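Local coordinates for protein type III restriction-modification enzyme EcoP15I Mod subunit (PDB 4ZCF) that binds the DNA site 5'-CAGCAG-3' and methylates its second adenine at N6 using S-adenosyl-L-methionine, and joins Res subunits for DNA restriction, at residues H95-D101 and F464-D470; L106-V110 and R186-R190. One frame throughout, in Å; residues are numbered along the deposited sequence.

Contact 1 of 2, residues H95-D101 and F464-D470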
loop_
_atom_site.group_PDB
_atom_site.type_symbol
_atom_site.label_atom_id
_atom_site.label_comp_id
_atom_site.label_asym_id
_atom_site.label_seq_id
_atom_site.Cartn_x
_atom_site.Cartn_y
_atom_site.Cartn_z
ATOM N N HIS A 95 -5.634 -14.257 -22.707
ATOM C CA HIS A 95 -4.258 -13.965 -22.329
ATOM C C HIS A 95 -3.539 -13.023 -23.288
ATOM O O HIS A 95 -3.661 -13.169 -24.504
ATOM C CB HIS A 95 -3.474 -15.271 -22.152
ATOM C CG HIS A 95 -4.132 -16.245 -21.226
ATOM N ND1 HIS A 95 -4.141 -16.050 -19.862
ATOM C CD2 HIS A 95 -4.844 -17.359 -21.508
ATOM C CE1 HIS A 95 -4.807 -17.074 -19.355
ATOM N NE2 HIS A 95 -5.250 -17.881 -20.307
ATOM N N LEU A 96 -2.747 -12.070 -22.740
ATOM C CA LEU A 96 -2.019 -11.093 -23.562
ATOM C C LEU A 96 -0.538 -11.061 -23.314
ATOM O O LEU A 96 -0.107 -11.095 -22.184
ATOM C CB LEU A 96 -2.575 -9.642 -23.385
ATOM C CG LEU A 96 -4.090 -9.433 -23.379
ATOM C CD1 LEU A 96 -4.449 -8.096 -22.788
ATOM C CD2 LEU A 96 -4.689 -9.629 -24.761
ATOM N N LEU A 97 0.236 -10.910 -24.379
ATOM C CA LEU A 97 1.674 -10.667 -24.351
ATOM C C LEU A 97 1.890 -9.399 -25.219
ATOM O O LEU A 97 1.418 -9.342 -26.365
ATOM C CB LEU A 97 2.516 -11.885 -24.807
ATOM C CG LEU A 97 3.975 -11.602 -25.184
ATOM C CD1 LEU A 97 4.839 -11.248 -23.962
ATOM C CD2 LEU A 97 4.566 -12.748 -25.966
ATOM N N ILE A 98 2.503 -8.355 -24.624
ATOM C CA ILE A 98 2.742 -7.061 -25.274
ATOM C C ILE A 98 4.214 -6.752 -25.418
ATOM O O ILE A 98 4.982 -6.901 -24.460
ATOM C CB ILE A 98 1.943 -5.893 -24.657
ATOM C CG1 ILE A 98 0.507 -6.309 -24.365
ATOM C CG2 ILE A 98 1.955 -4.684 -25.591
ATOM C CD1 ILE A 98 0.012 -5.807 -23.093
ATOM N N LYS A 99 4.602 -6.331 -26.637
ATOM C CA LYS A 99 5.971 -5.973 -26.981
ATOM C C LYS A 99 6.123 -4.458 -26.944
ATOM O O LYS A 99 5.332 -3.736 -27.535
ATOM C CB LYS A 99 6.339 -6.516 -28.378
ATOM C CG LYS A 99 7.831 -6.420 -28.708
ATOM C CD LYS A 99 8.059 -6.183 -30.192
ATOM C CE LYS A 99 8.008 -7.421 -31.050
ATOM N NZ LYS A 99 8.646 -7.188 -32.373
ATOM N N GLY A 100 7.165 -4.006 -26.279
ATOM C CA GLY A 100 7.507 -2.600 -26.147
ATOM C C GLY A 100 7.904 -2.236 -24.738
ATOM O O GLY A 100 7.898 -3.083 -23.838
ATOM N N ASP A 101 8.271 -0.955 -24.553
ATOM C CA ASP A 101 8.647 -0.362 -23.273
ATOM C C ASP A 101 7.451 -0.514 -22.371
ATOM O O ASP A 101 6.342 -0.168 -22.779
ATOM C CB ASP A 101 8.988 1.120 -23.471
ATOM C CG ASP A 101 9.352 1.894 -22.225
ATOM O OD1 ASP A 101 10.176 1.384 -21.425
ATOM O OD2 ASP A 101 8.876 3.042 -22.086
ATOM N N PHE A 464 -3.702 -13.712 -17.941
ATOM C CA PHE A 464 -2.410 -13.082 -17.777
ATOM C C PHE A 464 -2.216 -11.957 -18.787
ATOM O O PHE A 464 -2.677 -12.047 -19.927
ATOM C CB PHE A 464 -1.251 -14.118 -17.824
ATOM C CG PHE A 464 -0.833 -14.678 -19.175
ATOM C CD1 PHE A 464 -0.169 -13.877 -20.109
ATOM C CD2 PHE A 464 -0.997 -16.030 -19.467
ATOM C CE1 PHE A 464 0.245 -14.400 -21.345
ATOM C CE2 PHE A 464 -0.575 -16.554 -20.699
ATOM C CZ PHE A 464 0.046 -15.738 -21.627
ATOM N N ILE A 465 -1.498 -10.918 -18.369
ATOM C CA ILE A 465 -1.052 -9.829 -19.220
ATOM C C ILE A 465 0.410 -9.700 -18.839
ATOM O O ILE A 465 0.692 -9.537 -17.657
ATOM C CB ILE A 465 -1.825 -8.483 -19.045
ATOM C CG1 ILE A 465 -3.333 -8.630 -19.212
ATOM C CG2 ILE A 465 -1.273 -7.403 -19.976
ATOM C CD1 ILE A 465 -4.148 -7.431 -18.653
ATOM N N THR A 466 1.335 -9.896 -19.803
ATOM C CA THR A 466 2.783 -9.740 -19.592
ATOM C C THR A 466 3.412 -8.837 -20.643
ATOM O O THR A 466 3.063 -8.911 -21.816
ATOM C CB THR A 466 3.588 -11.057 -19.345
ATOM O OG1 THR A 466 3.693 -11.830 -20.550
ATOM C CG2 THR A 466 3.041 -11.899 -18.172
ATOM N N VAL A 467 4.341 -7.987 -20.201
ATOM C CA VAL A 467 5.043 -7.026 -21.040
ATOM C C VAL A 467 6.541 -7.332 -21.099
ATOM O O VAL A 467 7.150 -7.647 -20.086
ATOM C CB VAL A 467 4.740 -5.555 -20.637
ATOM C CG1 VAL A 467 5.160 -4.592 -21.753
ATOM C CG2 VAL A 467 3.253 -5.373 -20.303
ATOM N N GLN A 468 7.117 -7.240 -22.294
ATOM C CA GLN A 468 8.517 -7.512 -22.538
ATOM C C GLN A 468 9.083 -6.589 -23.621
ATOM O O GLN A 468 8.548 -6.515 -24.722
ATOM C CB GLN A 468 8.704 -9.013 -22.891
ATOM C CG GLN A 468 10.159 -9.485 -23.065
ATOM C CD GLN A 468 11.078 -9.037 -21.963
ATOM O OE1 GLN A 468 10.968 -9.453 -20.789
ATOM N NE2 GLN A 468 12.014 -8.175 -22.331
ATOM N N LEU A 469 10.171 -5.883 -23.292
ATOM C CA LEU A 469 10.886 -4.987 -24.205
ATOM C C LEU A 469 11.617 -5.793 -25.253
ATOM O O LEU A 469 12.230 -6.814 -24.935
ATOM C CB LEU A 469 11.888 -4.108 -23.424
ATOM C CG LEU A 469 12.642 -3.027 -24.215
ATOM C CD1 LEU A 469 11.692 -1.977 -24.800
ATOM C CD2 LEU A 469 13.716 -2.369 -23.362
ATOM N N ASP A 470 11.596 -5.305 -26.495
ATOM C CA ASP A 470 12.280 -5.913 -27.641
ATOM C C ASP A 470 13.829 -5.660 -27.602
ATOM O O ASP A 470 14.442 -5.329 -28.623
ATOM C CB ASP A 470 11.635 -5.387 -28.940
ATOM C CG ASP A 470 11.646 -6.367 -30.092
ATOM O OD1 ASP A 470 11.178 -7.525 -29.900
ATOM O OD2 ASP A 470 12.057 -5.963 -31.209
#

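Contact 2 of 2, residues L106-V110 and R186-R190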
loop_
_atom_site.group_PDB
_atom_site.type_symbol
_atom_site.label_atom_id
_atom_site.label_comp_id
_atom_site.label_asym_id
_atom_site.label_seq_id
_atom_site.Cartn_x
_atom_site.Cartn_y
_atom_site.Cartn_z
ATOM N N LEU A 106 2.001 0.391 -20.253
ATOM C CA LEU A 106 1.112 0.624 -19.099
ATOM C C LEU A 106 0.280 1.888 -19.292
ATOM O O LEU A 106 -0.903 1.868 -18.980
ATOM C CB LEU A 106 1.905 0.712 -17.781
ATOM C CG LEU A 106 2.535 -0.553 -17.227
ATOM C CD1 LEU A 106 3.496 -0.221 -16.120
ATOM C CD2 LEU A 106 1.484 -1.520 -16.759
ATOM N N LYS A 107 0.879 2.970 -19.856
ATOM C CA LYS A 107 0.158 4.212 -20.185
ATOM C C LYS A 107 -1.002 3.977 -21.164
ATOM O O LYS A 107 -2.043 4.626 -21.013
ATOM C CB LYS A 107 1.098 5.285 -20.727
ATOM C CG LYS A 107 1.999 5.908 -19.665
ATOM C CD LYS A 107 2.963 6.862 -20.319
ATOM C CE LYS A 107 3.855 7.542 -19.324
ATOM N NZ LYS A 107 4.821 8.440 -20.013
ATOM N N HIS A 108 -0.856 3.036 -22.137
ATOM C CA HIS A 108 -1.947 2.709 -23.081
ATOM C C HIS A 108 -3.089 1.910 -22.386
ATOM O O HIS A 108 -4.231 1.875 -22.887
ATOM C CB HIS A 108 -1.422 1.892 -24.284
ATOM C CG HIS A 108 -0.667 2.675 -25.319
ATOM N ND1 HIS A 108 -1.316 3.381 -26.297
ATOM C CD2 HIS A 108 0.666 2.772 -25.528
ATOM C CE1 HIS A 108 -0.368 3.930 -27.032
ATOM N NE2 HIS A 108 0.840 3.602 -26.598
ATOM N N MET A 109 -2.774 1.236 -21.255
ATOM C CA MET A 109 -3.751 0.381 -20.555
ATOM C C MET A 109 -4.712 1.135 -19.649
ATOM O O MET A 109 -5.805 0.645 -19.386
ATOM C CB MET A 109 -3.048 -0.730 -19.772
ATOM C CG MET A 109 -2.176 -1.617 -20.646
ATOM S SD MET A 109 -1.288 -2.924 -19.762
ATOM C CE MET A 109 -2.682 -3.835 -19.013
ATOM N N VAL A 110 -4.306 2.323 -19.191
ATOM C CA VAL A 110 -5.024 3.192 -18.256
ATOM C C VAL A 110 -6.504 3.403 -18.554
ATOM O O VAL A 110 -7.333 3.205 -17.660
ATOM C CB VAL A 110 -4.236 4.489 -17.961
ATOM C CG1 VAL A 110 -5.041 5.443 -17.092
ATOM C CG2 VAL A 110 -2.897 4.168 -17.295
ATOM N N ARG A 186 0.031 1.364 -10.247
ATOM C CA ARG A 186 -0.938 1.574 -9.143
ATOM C C ARG A 186 -2.361 1.883 -9.653
ATOM O O ARG A 186 -3.347 1.395 -9.093
ATOM C CB ARG A 186 -0.447 2.674 -8.176
ATOM C CG ARG A 186 -1.289 2.836 -6.905
ATOM C CD ARG A 186 -0.946 4.138 -6.221
ATOM N NE ARG A 186 -1.654 4.335 -4.960
ATOM C CZ ARG A 186 -2.833 4.939 -4.850
ATOM N NH1 ARG A 186 -3.470 5.371 -5.933
ATOM N NH2 ARG A 186 -3.399 5.092 -3.659
ATOM N N GLU A 187 -2.441 2.660 -10.740
ATOM C CA GLU A 187 -3.650 3.080 -11.415
ATOM C C GLU A 187 -4.452 1.903 -11.960
ATOM O O GLU A 187 -5.682 1.962 -11.959
ATOM C CB GLU A 187 -3.296 4.040 -12.553
ATOM C CG GLU A 187 -2.377 5.203 -12.155
ATOM C CD GLU A 187 -2.300 6.387 -13.102
ATOM O OE1 GLU A 187 -3.190 6.517 -13.973
ATOM O OE2 GLU A 187 -1.376 7.219 -12.940
ATOM N N LEU A 188 -3.766 0.816 -12.391
ATOM C CA LEU A 188 -4.399 -0.372 -12.985
ATOM C C LEU A 188 -4.977 -1.330 -11.980
ATOM O O LEU A 188 -5.829 -2.165 -12.318
ATOM C CB LEU A 188 -3.412 -1.108 -13.897
ATOM C CG LEU A 188 -2.747 -0.309 -15.049
ATOM C CD1 LEU A 188 -1.987 -1.256 -15.949
ATOM C CD2 LEU A 188 -3.788 0.509 -15.871
ATOM N N MET A 189 -4.535 -1.177 -10.720
ATOM C CA MET A 189 -4.912 -2.006 -9.594
ATOM C C MET A 189 -6.290 -1.742 -9.105
ATOM O O MET A 189 -6.625 -0.613 -8.756
ATOM C CB MET A 189 -3.928 -1.796 -8.446
ATOM C CG MET A 189 -2.574 -2.400 -8.695
ATOM S SD MET A 189 -1.341 -2.001 -7.436
ATOM C CE MET A 189 -2.039 -2.855 -6.080
ATOM N N ARG A 190 -7.065 -2.818 -8.957
ATOM C CA ARG A 190 -8.386 -2.838 -8.326
ATOM C C ARG A 190 -8.151 -2.402 -6.857
ATOM O O ARG A 190 -7.056 -2.631 -6.316
ATOM C CB ARG A 190 -8.878 -4.284 -8.320
ATOM C CG ARG A 190 -10.050 -4.605 -9.228
ATOM C CD ARG A 190 -10.174 -6.112 -9.487
ATOM N NE ARG A 190 -10.643 -6.856 -8.315
ATOM C CZ ARG A 190 -11.093 -8.115 -8.336
ATOM N NH1 ARG A 190 -11.130 -8.800 -9.478
ATOM N NH2 ARG A 190 -11.507 -8.699 -7.213
#

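Contact 1 of 2, residues H95-D101 and F464-D470
His95 CB sits over the middle of one face of the Phe464 ring, 3.5 Å from its centroid, in a CH-pi contact. The imidazole beyond is tilted 27° from the phenyl plane and slid along it, so the rings barely overlap. At the edges, Leu96 O lies beside the phenyl, and Phe464 N donates nearly in the imidazole plane to His95 ND1 (3.1 Å). With CG between its own backbone N and carbonyl carbon (chi1 76°), the Phe464 ring swings back over His95. Were it an alanine, His95 CB would probably lose the ring it rests on and a gap open toward Phe452, its edge-to-face partner. The strands run parallel with five backbone hydrogen bonds, the first from Leu96 N to Phe464 O (2.8 Å) and the last from Gly100 N to Gln468 O (3.3 Å). Ile98 CD1 lies against Ile465 CG2 (3.7 Å). At its strand's end, Lys99 NZ makes a 3.6 Å salt bridge to OD1 of poorly ordered Asp470, which Thr486 also bonds. In this parallel part of the Rossmann-like methyltransferase sheet, 508-514 lies beyond 96-99 and 434-439 beyond 461-468; helices 446-455 and 487-500 cover the Phe464 and Leu97 face, 102-113 the Leu96 and Ile98 face.

Contact 2 of 2, residues L106-V110 and R186-R190
Leu188 pushes its two methyls against the side of helix 102-113, and they make most of the contact. From CB the chain runs with CG anti to the carbonyl carbon (chi1 -56°), and CB and CG serve as the arm that carries the methyls across. At the fork the branches part. CD1 goes to Leu106, meeting its CD2 at 3.6 Å, and also rests on Met109, 4.0 Å from CB. Because the Met109 chain bends at its last torsion (chi3 59°), its CE comes round to the same methyl, so CD1 is touched by both ends of that side chain. CD2 turns instead to the backbone, 3.8 Å from Val110 CA, with Val110 CG2 at 4.0 Å. The two helices belong to the Rossmann-like methyltransferase core. Helix 102-113 joins strand 96-99 to strand 117-122, and helix 171-188 lies on the way from 117-122 to 193-199, its parallel neighbour; both links are beta-alpha-beta crossovers. Leu188 stands where the second helix gives way to strand 189-190, and its backbone bonds to Lys116 and Val117 while the tip of its side chain meets the first helix. One turn earlier, Ile184 continues the apolar packing on Leu106 and Val110. No hydrogen bond crosses between 106-110 and 186-190. The polar note comes from Glu187, whose chain runs extended beyond CG and lays OE1 3.8 Å from Val110 CG1. That oxygen also faces Arg145 of the neighbouring restriction endonuclease chain, though only as a long, weak ion pair, and the same arginine packs on Val110.

In the fold
Helix 102-113 ties the two contacts together: it follows strand 96-99 of contact 1 directly in the chain and forms one half of contact 2. Met109 is where they meet, its CE packing 3.9 Å from Ile465 CD1. Contact 1 joins strands far apart in sequence inside the central sheet, mainly by backbone hydrogen bonds, and runs from a buried end to a more exposed one with a salt bridge. Contact 2 lies between helices packed on that sheet; it is buried, small and almost wholly apolar, yet at Glu187 and Val110 it comes up against the restriction endonuclease chain. Its nearest atom is about 17 Å from the bound DNA, against about 28 Å for contact 1.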